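Local coordinates for protein cysteine protease (Xylella fastidiosa, PDB 3OIS) that probably hydrolyses peptide bonds as a papain-family cysteine protease and binds uridine-5'-diphosphate, at residues A[65-70]-A[84-89]; A[69-73]-A[101-105]; A[74-79]-A[121-126]; A[78-82]-A[236-240]. All blocks are in the same frame, centred on the assembly; numbering follows the deposited sequence.

Contact 1 of 4, residues A[65-70]-A[84-89]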
loop_
_atom_site.group_PDB
_atom_site.type_symbol
_atom_site.label_atom_id
_atom_site.label_comp_id
_atom_site.label_asym_id
_atom_site.label_seq_id
_atom_site.Cartn_x
_atom_site.Cartn_y
_atom_site.Cartn_z
ATOM N N PRO A 65 11.468 7.722 -4.419
ATOM C CA PRO A 65 12.712 6.929 -4.531
ATOM C C PRO A 65 13.062 6.691 -6.030
ATOM O O PRO A 65 12.261 7.043 -6.914
ATOM C CB PRO A 65 12.343 5.633 -3.795
ATOM C CG PRO A 65 10.925 5.463 -4.116
ATOM C CD PRO A 65 10.293 6.906 -4.076
ATOM N N PRO A 66 14.248 6.132 -6.315
ATOM C CA PRO A 66 14.573 5.985 -7.708
ATOM C C PRO A 66 13.885 4.803 -8.376
ATOM O O PRO A 66 13.651 4.870 -9.605
ATOM C CB PRO A 66 16.107 5.776 -7.697
ATOM C CG PRO A 66 16.571 6.129 -6.289
ATOM C CD PRO A 66 15.369 5.718 -5.457
ATOM N N PHE A 67 13.439 3.813 -7.591
ATOM C CA PHE A 67 12.830 2.662 -8.237
ATOM C C PHE A 67 11.439 2.993 -8.761
ATOM O O PHE A 67 10.647 3.650 -8.075
ATOM C CB PHE A 67 12.838 1.422 -7.338
ATOM C CG PHE A 67 12.076 1.593 -5.986
ATOM C CD1 PHE A 67 10.754 1.112 -5.807
ATOM C CD2 PHE A 67 12.725 2.103 -4.907
ATOM C CE1 PHE A 67 10.162 1.217 -4.485
ATOM C CE2 PHE A 67 12.210 2.241 -3.645
ATOM C CZ PHE A 67 10.855 1.842 -3.416
ATOM N N GLN A 68 11.142 2.515 -9.959
ATOM C CA GLN A 68 9.915 2.950 -10.604
ATOM C C GLN A 68 8.718 2.286 -9.918
ATOM O O GLN A 68 8.866 1.282 -9.187
ATOM C CB GLN A 68 9.877 2.618 -12.088
ATOM C CG GLN A 68 9.955 1.192 -12.431
ATOM C CD GLN A 68 10.293 0.987 -13.934
ATOM O OE1 GLN A 68 9.467 1.256 -14.830
ATOM N NE2 GLN A 68 11.521 0.494 -14.196
ATOM N N VAL A 69 7.560 2.849 -10.203
ATOM C CA VAL A 69 6.308 2.207 -9.720
ATOM C C VAL A 69 6.185 0.775 -10.206
ATOM O O VAL A 69 6.708 0.408 -11.297
ATOM C CB VAL A 69 5.040 3.029 -10.061
ATOM C CG1 VAL A 69 5.048 4.409 -9.406
ATOM C CG2 VAL A 69 4.883 3.094 -11.588
ATOM N N TYR A 70 5.486 -0.024 -9.415
ATOM C CA TYR A 70 5.079 -1.328 -9.924
ATOM C C TYR A 70 3.738 -1.263 -10.581
ATOM O O TYR A 70 3.080 -0.245 -10.531
ATOM C CB TYR A 70 4.918 -2.331 -8.750
ATOM C CG TYR A 70 5.932 -2.262 -7.585
ATOM C CD1 TYR A 70 7.345 -2.221 -7.813
ATOM C CD2 TYR A 70 5.492 -2.131 -6.269
ATOM C CE1 TYR A 70 8.238 -2.195 -6.778
ATOM C CE2 TYR A 70 6.409 -2.073 -5.200
ATOM C CZ TYR A 70 7.788 -2.128 -5.454
ATOM O OH TYR A 70 8.714 -2.087 -4.419
ATOM N N ALA A 84 5.475 -3.696 -0.232
ATOM C CA ALA A 84 6.724 -4.057 -0.979
ATOM C C ALA A 84 7.568 -2.815 -1.146
ATOM O O ALA A 84 8.806 -2.876 -0.911
ATOM C CB ALA A 84 6.408 -4.646 -2.337
ATOM N N ALA A 85 6.923 -1.707 -1.507
ATOM C CA ALA A 85 7.649 -0.433 -1.731
ATOM C C ALA A 85 8.202 0.135 -0.403
ATOM O O ALA A 85 9.323 0.697 -0.355
ATOM C CB ALA A 85 6.755 0.609 -2.525
ATOM N N ALA A 86 7.444 0.067 0.708
ATOM C CA ALA A 86 7.950 0.541 1.985
ATOM C C ALA A 86 9.225 -0.231 2.320
ATOM O O ALA A 86 10.194 0.402 2.789
ATOM C CB ALA A 86 6.873 0.332 3.092
ATOM N N ILE A 87 9.218 -1.574 2.118
ATOM C CA ILE A 87 10.391 -2.463 2.359
ATOM C C ILE A 87 11.545 -2.063 1.421
ATOM O O ILE A 87 12.673 -1.922 1.893
ATOM C CB ILE A 87 10.067 -3.915 2.087
ATOM C CG1 ILE A 87 9.169 -4.425 3.210
ATOM C CG2 ILE A 87 11.370 -4.743 2.129
ATOM C CD1 ILE A 87 9.869 -4.504 4.622
ATOM N N GLN A 88 11.259 -1.850 0.132
ATOM C CA GLN A 88 12.308 -1.492 -0.835
ATOM C C GLN A 88 12.901 -0.156 -0.483
ATOM O O GLN A 88 14.154 -0.033 -0.511
ATOM C CB GLN A 88 11.771 -1.512 -2.267
ATOM C CG GLN A 88 12.870 -1.349 -3.274
ATOM C CD GLN A 88 12.461 -1.795 -4.651
ATOM O OE1 GLN A 88 11.375 -2.385 -4.856
ATOM N NE2 GLN A 88 13.320 -1.461 -5.660
ATOM N N PHE A 89 12.054 0.801 -0.087
ATOM C CA PHE A 89 12.507 2.105 0.288
ATOM C C PHE A 89 13.407 2.040 1.509
ATOM O O PHE A 89 14.452 2.747 1.552
ATOM C CB PHE A 89 11.293 2.990 0.620
ATOM C CG PHE A 89 11.632 4.416 0.990
ATOM C CD1 PHE A 89 11.460 5.468 0.057
ATOM C CD2 PHE A 89 12.165 4.718 2.247
ATOM C CE1 PHE A 89 11.769 6.827 0.429
ATOM C CE2 PHE A 89 12.457 6.064 2.612
ATOM C CZ PHE A 89 12.259 7.110 1.692
#
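Q88 lays its side-chain amide over one face of the F67 ring, a contact that joins the central helix 78-93 of the papain-like fold to the loop leading up to it. The two planes are only 10° apart, and Q88 CD sits 3.5 Å above the plane, over the middle of the ring. Nearer the helix, Q88 CG adds a CH-pi contact, 3.6 Å from the ring centroid and almost on its normal. The opposite face of F67 is covered, off-centre, by P65 CG, so the phenyl is sandwiched between a proline of its own loop and the glutamine. At the rim, F67 CZ comes within 3.6 Å of A85 O, near the plane of the ring. Q88 reaches this far because its CG lies anti to the backbone N (chi1 -172°) and the chain stays extended beyond it. The far end is fixed on both atoms: OE1 accepts a hydrogen bond from Y70 OH at 2.7 Å, and NE2 binds E99. Y70 brings its hydroxyl alongside the helix, and its CE2 lies 3.8 Å from both A84 CB and A85 CB. Further out, R254 from strand 250-254 takes the carbonyls of F67 and Q68 and also sits against the Y70 ring as a cation-pi partner. At the outer end P65 CB touches F89 CD1 at 4.0 Å. The Y70 hydroxyl approaches Q88 OE1 tilted 31° from the carbonyl plane.

Contact 2 of 4, residues A[69-73]-A[101-105]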
loop_
_atom_site.group_PDB
_atom_site.type_symbol
_atom_site.label_atom_id
_atom_site.label_comp_id
_atom_site.label_asym_id
_atom_site.label_seq_id
_atom_site.Cartn_x
_atom_site.Cartn_y
_atom_site.Cartn_z
ATOM N N VAL A 69 7.560 2.849 -10.203
ATOM C CA VAL A 69 6.308 2.207 -9.720
ATOM C C VAL A 69 6.185 0.775 -10.206
ATOM O O VAL A 69 6.708 0.408 -11.297
ATOM C CB VAL A 69 5.040 3.029 -10.061
ATOM C CG1 VAL A 69 5.048 4.409 -9.406
ATOM C CG2 VAL A 69 4.883 3.094 -11.588
ATOM N N TYR A 70 5.486 -0.024 -9.415
ATOM C CA TYR A 70 5.079 -1.328 -9.924
ATOM C C TYR A 70 3.738 -1.263 -10.581
ATOM O O TYR A 70 3.080 -0.245 -10.531
ATOM C CB TYR A 70 4.918 -2.331 -8.750
ATOM C CG TYR A 70 5.932 -2.262 -7.585
ATOM C CD1 TYR A 70 7.345 -2.221 -7.813
ATOM C CD2 TYR A 70 5.492 -2.131 -6.269
ATOM C CE1 TYR A 70 8.238 -2.195 -6.778
ATOM C CE2 TYR A 70 6.409 -2.073 -5.200
ATOM C CZ TYR A 70 7.788 -2.128 -5.454
ATOM O OH TYR A 70 8.714 -2.087 -4.419
ATOM N N ASP A 71 3.330 -2.388 -11.190
ATOM C CA ASP A 71 1.988 -2.434 -11.747
ATOM C C ASP A 71 1.321 -3.667 -11.138
ATOM O O ASP A 71 1.724 -4.813 -11.451
ATOM C CB ASP A 71 2.050 -2.560 -13.276
ATOM C CG ASP A 71 0.698 -2.476 -13.933
ATOM O OD1 ASP A 71 -0.364 -2.628 -13.261
ATOM O OD2 ASP A 71 0.662 -2.289 -15.200
ATOM N N GLN A 72 0.312 -3.485 -10.262
ATOM C CA GLN A 72 -0.261 -4.679 -9.630
ATOM C C GLN A 72 -1.165 -5.435 -10.548
ATOM O O GLN A 72 -1.539 -6.554 -10.241
ATOM C CB GLN A 72 -1.034 -4.254 -8.397
ATOM C CG GLN A 72 -2.338 -3.543 -8.702
ATOM C CD GLN A 72 -3.047 -3.245 -7.379
ATOM O OE1 GLN A 72 -4.040 -3.956 -6.946
ATOM N NE2 GLN A 72 -2.658 -2.178 -6.778
ATOM N N GLY A 73 -1.482 -4.854 -11.714
ATOM C CA GLY A 73 -2.394 -5.520 -12.672
ATOM C C GLY A 73 -3.769 -5.880 -12.098
ATOM O O GLY A 73 -4.419 -5.063 -11.380
ATOM N N ILE A 101 13.246 -5.924 -5.828
ATOM C CA ILE A 101 11.810 -5.692 -5.599
ATOM C C ILE A 101 11.358 -6.857 -4.680
ATOM O O ILE A 101 11.603 -8.007 -5.010
ATOM C CB ILE A 101 11.037 -5.749 -6.903
ATOM C CG1 ILE A 101 11.368 -4.502 -7.771
ATOM C CG2 ILE A 101 9.525 -5.653 -6.620
ATOM C CD1 ILE A 101 10.807 -4.607 -9.244
ATOM N N PRO A 102 10.760 -6.535 -3.517
ATOM C CA PRO A 102 10.241 -7.622 -2.653
ATOM C C PRO A 102 9.083 -8.361 -3.337
ATOM O O PRO A 102 8.306 -7.740 -4.105
ATOM C CB PRO A 102 9.727 -6.889 -1.399
ATOM C CG PRO A 102 10.481 -5.580 -1.394
ATOM C CD PRO A 102 10.673 -5.218 -2.835
ATOM N N SER A 103 9.012 -9.677 -3.130
ATOM C CA SER A 103 7.900 -10.496 -3.688
ATOM C C SER A 103 6.491 -10.112 -3.207
ATOM O O SER A 103 6.085 -10.467 -2.094
ATOM C CB SER A 103 8.106 -11.991 -3.405
ATOM O OG SER A 103 7.003 -12.658 -3.968
ATOM N N ARG A 104 5.747 -9.447 -4.083
ATOM C CA ARG A 104 4.377 -8.975 -3.758
ATOM C C ARG A 104 3.433 -10.142 -3.591
ATOM O O ARG A 104 2.585 -10.122 -2.687
ATOM C CB ARG A 104 3.899 -8.058 -4.865
ATOM C CG ARG A 104 4.645 -6.650 -4.758
ATOM C CD ARG A 104 4.421 -5.844 -6.057
ATOM N NE ARG A 104 5.030 -6.436 -7.261
ATOM C CZ ARG A 104 4.638 -6.261 -8.532
ATOM N NH1 ARG A 104 3.559 -5.538 -8.850
ATOM N NH2 ARG A 104 5.361 -6.899 -9.520
ATOM N N LEU A 105 3.601 -11.194 -4.405
ATOM C CA LEU A 105 2.670 -12.335 -4.248
ATOM C C LEU A 105 2.997 -13.118 -2.984
ATOM O O LEU A 105 2.112 -13.667 -2.397
ATOM C CB LEU A 105 2.762 -13.316 -5.413
ATOM C CG LEU A 105 2.132 -12.805 -6.711
ATOM C CD1 LEU A 105 2.126 -13.983 -7.714
ATOM C CD2 LEU A 105 0.670 -12.332 -6.460
HETATM O O HOH W 1 5.104 -4.574 -11.651
HETATM O O HOH W 2 4.377 -6.781 -12.583
#
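Y70 presents its CB to one face of the R104 guanidinium, 3.5 Å from NH1, while CD2 of its ring rests against R104 CD at 3.9 Å. Further along the ring, I101 CG2 packs on CE1 at 3.7 Å; the hydroxyl beyond is held by Q88. D71 follows. Its carbonyl O lies at the guanidinium edge and takes a weak hydrogen bond from R104 NH1 (3.3 Å, 151°). Water 1 joins D71 N to R104 NH2, weakly on the arginine side, and water 2 spans D71 O and NH2, with its weaker bond to D71. R104 bends at chi3 (-65°), turning the guanidinium across to this backbone; E141 salt-bridges NH2 and Y146 gives a cation-pi contact. The contact thus sets the first turn of helix 104-114 against the loop that precedes the central helix of a papain-like fold. Q72, whose CA is 4.0 Å from R104 NH1, stands six residues before C78, the spacing of the oxyanion-hole glutamine and catalytic cysteine in papain, so it probably has that role here. At G73 the backbone N binds D71 OD1 at 2.9 Å, forming an Asx turn, and the donor comes from above the carboxylate plane.

Contact 3 of 4, residues A[74-79]-A[121-126]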
loop_
_atom_site.group_PDB
_atom_site.type_symbol
_atom_site.label_atom_id
_atom_site.label_comp_id
_atom_site.label_asym_id
_atom_site.label_seq_id
_atom_site.Cartn_x
_atom_site.Cartn_y
_atom_site.Cartn_z
ATOM N N ARG A 74 -4.248 -7.056 -12.486
ATOM C CA ARG A 74 -5.679 -7.329 -12.419
ATOM C C ARG A 74 -6.088 -8.064 -11.159
ATOM O O ARG A 74 -7.180 -8.688 -11.154
ATOM C CB ARG A 74 -6.025 -8.225 -13.631
ATOM C CG ARG A 74 -5.762 -7.528 -14.973
ATOM C CD ARG A 74 -5.919 -8.526 -16.133
ATOM N NE ARG A 74 -4.758 -9.375 -16.118
ATOM C CZ ARG A 74 -4.646 -10.519 -16.814
ATOM N NH1 ARG A 74 -5.671 -10.923 -17.597
ATOM N NH2 ARG A 74 -3.518 -11.221 -16.733
ATOM N N ILE A 75 -5.260 -8.023 -10.146
ATOM C CA ILE A 75 -5.625 -8.621 -8.856
ATOM C C ILE A 75 -5.655 -7.565 -7.715
ATOM O O ILE A 75 -5.218 -6.406 -7.879
ATOM C CB ILE A 75 -4.642 -9.787 -8.548
ATOM C CG1 ILE A 75 -3.155 -9.298 -8.382
ATOM C CG2 ILE A 75 -4.914 -10.976 -9.488
ATOM C CD1 ILE A 75 -2.195 -10.513 -7.865
ATOM N N GLY A 76 -6.081 -8.016 -6.513
ATOM C CA GLY A 76 -6.365 -7.102 -5.373
ATOM C C GLY A 76 -5.214 -6.992 -4.396
ATOM O O GLY A 76 -5.384 -7.149 -3.156
ATOM N N SER A 77 -4.012 -6.768 -4.978
ATOM C CA SER A 77 -2.801 -6.887 -4.229
ATOM C C SER A 77 -2.257 -5.534 -3.786
ATOM O O SER A 77 -1.061 -5.428 -3.486
ATOM C CB SER A 77 -1.782 -7.703 -5.064
ATOM O OG SER A 77 -1.505 -6.968 -6.252
ATOM N N CYS A 78 -3.110 -4.508 -3.740
ATOM C CA CYS A 78 -2.574 -3.139 -3.465
ATOM C C CYS A 78 -1.828 -3.081 -2.117
ATOM O O CYS A 78 -0.766 -2.385 -2.035
ATOM C CB CYS A 78 -3.640 -2.003 -3.455
ATOM S SG CYS A 78 -4.937 -2.332 -2.198
ATOM N N THR A 79 -2.350 -3.743 -1.059
ATOM C CA THR A 79 -1.659 -3.689 0.215
ATOM C C THR A 79 -0.249 -4.268 0.036
ATOM O O THR A 79 0.686 -3.710 0.621
ATOM C CB THR A 79 -2.395 -4.358 1.373
ATOM O OG1 THR A 79 -2.459 -5.778 1.120
ATOM C CG2 THR A 79 -3.796 -3.776 1.478
ATOM N N ASP A 121 -9.617 -13.664 -4.846
ATOM C CA ASP A 121 -8.929 -12.379 -4.875
ATOM C C ASP A 121 -9.657 -11.527 -3.812
ATOM O O ASP A 121 -10.434 -10.598 -4.103
ATOM C CB ASP A 121 -9.060 -11.798 -6.298
ATOM C CG ASP A 121 -8.116 -10.663 -6.546
ATOM O OD1 ASP A 121 -7.173 -10.484 -5.765
ATOM O OD2 ASP A 121 -8.354 -9.938 -7.554
ATOM N N SER A 122 -9.364 -11.784 -2.538
ATOM C CA SER A 122 -10.136 -11.206 -1.493
ATOM C C SER A 122 -9.653 -9.829 -1.112
ATOM O O SER A 122 -10.329 -9.133 -0.364
ATOM C CB SER A 122 -10.085 -12.136 -0.281
ATOM O OG SER A 122 -8.716 -12.246 0.119
ATOM N N GLY A 123 -8.435 -9.449 -1.540
ATOM C CA GLY A 123 -7.804 -8.241 -0.955
ATOM C C GLY A 123 -7.310 -8.598 0.480
ATOM O O GLY A 123 -7.246 -9.807 0.822
ATOM N N ALA A 124 -6.913 -7.593 1.247
ATOM C CA ALA A 124 -6.276 -7.804 2.533
ATOM C C ALA A 124 -6.279 -6.517 3.373
ATOM O O ALA A 124 -6.410 -5.381 2.829
ATOM C CB ALA A 124 -4.781 -8.309 2.278
ATOM N N MET A 125 -6.119 -6.691 4.688
ATOM C CA MET A 125 -5.934 -5.578 5.593
ATOM C C MET A 125 -4.436 -5.284 5.620
ATOM O O MET A 125 -3.604 -6.189 5.607
ATOM C CB MET A 125 -6.401 -5.960 7.010
ATOM C CG MET A 125 -7.904 -6.244 7.054
ATOM S SD MET A 125 -8.242 -6.846 8.786
ATOM C CE MET A 125 -10.036 -7.016 8.623
ATOM N N ILE A 126 -4.114 -4.001 5.598
ATOM C CA ILE A 126 -2.702 -3.549 5.803
ATOM C C ILE A 126 -2.048 -4.189 7.009
ATOM O O ILE A 126 -0.890 -4.710 6.921
ATOM C CB ILE A 126 -2.616 -2.020 5.882
ATOM C CG1 ILE A 126 -3.133 -1.512 4.515
ATOM C CG2 ILE A 126 -1.089 -1.623 6.104
ATOM C CD1 ILE A 126 -3.336 -0.023 4.566
HETATM O O HOH W 3 -8.907 -10.746 -9.942
#
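D121 turns its carboxylate toward G76 by placing CG opposite its own backbone N (chi1 -166°), and T79 swings its methyl toward A124 by tucking OG1 between backbone N and carbonyl carbon (chi1 66°). Together they join the turn that leads into the central helix of the papain-like fold to the chain running into helix 126-135. The turn is an inverse gamma turn centred on G76. D121 OD1 accepts from G76 N at 2.8 Å through its syn lone pair, with an N-H...O angle of 152°, while OD2 comes close to I75 CA. Water 3 carries the link one residue back, donating to R74 O at 2.9 Å and to D121 OD2 at 2.6 Å. Y108 of helix 104-114 bonds through its hydroxyl to both D121 OD1 and G123 N, so a second-shell tyrosine positions the carboxylate as well as the glycine behind it. The two backbones come closest at G76 and G123, neither of which has a side chain to hold them apart, and G123 CA points its hydrogen almost straight at G76 O at 3.4 Å. Beyond this, T79 takes over. The T79 methyl, CG2, stands 3.4 Å from A124 O and 3.8 Å from I126 CG1, where helix 126-135 begins. Its OG1 hydrogen-bonds to E111 of helix 104-114, and that same oxygen rests 3.6 Å from A124 CB.

Contact 4 of 4, residues A[78-82]-A[236-240]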
loop_
_atom_site.group_PDB
_atom_site.type_symbol
_atom_site.label_atom_id
_atom_site.label_comp_id
_atom_site.label_asym_id
_atom_site.label_seq_id
_atom_site.Cartn_x
_atom_site.Cartn_y
_atom_site.Cartn_z
ATOM N N CYS A 78 -3.110 -4.508 -3.740
ATOM C CA CYS A 78 -2.574 -3.139 -3.465
ATOM C C CYS A 78 -1.828 -3.081 -2.117
ATOM O O CYS A 78 -0.766 -2.385 -2.035
ATOM C CB CYS A 78 -3.640 -2.003 -3.455
ATOM S SG CYS A 78 -4.937 -2.332 -2.198
ATOM N N THR A 79 -2.350 -3.743 -1.059
ATOM C CA THR A 79 -1.659 -3.689 0.215
ATOM C C THR A 79 -0.249 -4.268 0.036
ATOM O O THR A 79 0.686 -3.710 0.621
ATOM C CB THR A 79 -2.395 -4.358 1.373
ATOM O OG1 THR A 79 -2.459 -5.778 1.120
ATOM C CG2 THR A 79 -3.796 -3.776 1.478
ATOM N N ALA A 80 -0.044 -5.361 -0.733
ATOM C CA ALA A 80 1.285 -5.951 -0.884
ATOM C C ALA A 80 2.184 -5.065 -1.723
ATOM O O ALA A 80 3.453 -5.088 -1.554
ATOM C CB ALA A 80 1.138 -7.240 -1.576
ATOM N N ASN A 81 1.574 -4.348 -2.668
ATOM C CA ASN A 81 2.342 -3.401 -3.509
ATOM C C ASN A 81 2.848 -2.187 -2.737
ATOM O O ASN A 81 4.055 -1.813 -2.845
ATOM C CB ASN A 81 1.544 -2.945 -4.734
ATOM C CG ASN A 81 1.497 -3.987 -5.810
ATOM O OD1 ASN A 81 0.847 -5.088 -5.651
ATOM N ND2 ASN A 81 2.155 -3.717 -6.898
ATOM N N ALA A 82 1.980 -1.620 -1.886
ATOM C CA ALA A 82 2.348 -0.521 -1.035
ATOM C C ALA A 82 3.436 -0.981 -0.039
ATOM O O ALA A 82 4.422 -0.287 0.149
ATOM C CB ALA A 82 1.128 0.037 -0.259
ATOM N N GLY A 236 -11.700 0.125 -2.330
ATOM C CA GLY A 236 -10.735 0.445 -1.298
ATOM C C GLY A 236 -9.335 0.194 -1.837
ATOM O O GLY A 236 -9.067 -0.912 -2.289
ATOM N N HIS A 237 -8.479 1.223 -1.756
ATOM C CA HIS A 237 -7.118 1.114 -2.299
ATOM C C HIS A 237 -6.115 1.405 -1.202
ATOM O O HIS A 237 -6.505 1.996 -0.196
ATOM C CB HIS A 237 -6.910 2.052 -3.510
ATOM C CG HIS A 237 -5.766 1.649 -4.362
ATOM N ND1 HIS A 237 -4.946 2.535 -5.049
ATOM C CD2 HIS A 237 -5.322 0.420 -4.667
ATOM C CE1 HIS A 237 -4.052 1.851 -5.733
ATOM N NE2 HIS A 237 -4.247 0.566 -5.508
ATOM N N ALA A 238 -4.852 1.019 -1.406
ATOM C CA ALA A 238 -3.791 1.338 -0.406
ATOM C C ALA A 238 -2.543 1.646 -1.195
ATOM O O ALA A 238 -2.294 1.015 -2.242
ATOM C CB ALA A 238 -3.554 0.181 0.539
ATOM N N VAL A 239 -1.829 2.680 -0.697
ATOM C CA VAL A 239 -0.625 3.155 -1.440
ATOM C C VAL A 239 0.430 3.550 -0.436
ATOM O O VAL A 239 0.209 3.597 0.769
ATOM C CB VAL A 239 -0.999 4.414 -2.285
ATOM C CG1 VAL A 239 -2.018 4.035 -3.365
ATOM C CG2 VAL A 239 -1.604 5.494 -1.392
ATOM N N LEU A 240 1.636 3.804 -0.945
ATOM C CA LEU A 240 2.723 4.400 -0.146
ATOM C C LEU A 240 2.713 5.934 -0.375
ATOM O O LEU A 240 2.726 6.406 -1.538
ATOM C CB LEU A 240 4.076 3.803 -0.600
ATOM C CG LEU A 240 5.281 4.284 0.271
ATOM C CD1 LEU A 240 5.284 3.437 1.589
ATOM C CD2 LEU A 240 6.597 4.062 -0.548
#
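The two domains of a papain-like fold meet here: the start of the central helix, 78-82, lies against strand 236-240 of the antiparallel sheet. The axes of these short segments come within 6.7 Å and run nearly parallel, 7° apart. Small side chains allow this. A82 presses its methyl onto the strand backbone, with CB 3.6 Å from V239 C, and on the other side of the interface A238 points its CB toward the helix. That methyl is met by two groups, C78 SG at 4.0 Å and T79 CG2 at 4.1 Å, while I126 at the start of helix 126-135 touches it as well. L240 closes the end of the contact, laying CD1 4.1 Å from A82 O. At the other end C78 holds its sulfur between the backbone N and carbonyl carbon (chi1 59°), which sends SG over the strand to within 3.4 Å of A238 N. The H237 imidazole stands beside it, its centroid 4.7 Å from SG in an oblique approach; the very short carbon contact modelled between the two residues is doubtful. W257 stacks on the H237 ring, and N255 and Q72 lie against it. A cysteine at the head of the helix with a histidine on the facing strand is the catalytic arrangement of papain, so C78 and H237 are probably the active-site pair. No hydrogen bond crosses between these two segments, so van der Waals packing of methyls, sulfur and backbone probably sets the spacing that brings the sulfur and the imidazole together.

How the contacts relate
Helix 78-93 supplies a segment to contacts 1, 3 and 4: contacts 3 and 4 share C78 and T79 at its start, with centres about 8 Å apart, while contact 1 uses its middle turns, its centre about 18 Å from that of contact 3. The loop before the helix feeds contacts 1 and 2, which share Y70 and have centres about 9 Å apart. Contact 2 reaches contact 3 through L105 CD2, 3.7 Å from I75 CD1, and contact 1 meets contact 4 where A86 CB lies 3.8 Å from L240 CD1. The probable catalytic residues fall in contact 4, with Q72 of contact 2 alongside. The nucleotide site is nearest contact 3: the M125 side chain is about 11 Å from the bound UDP.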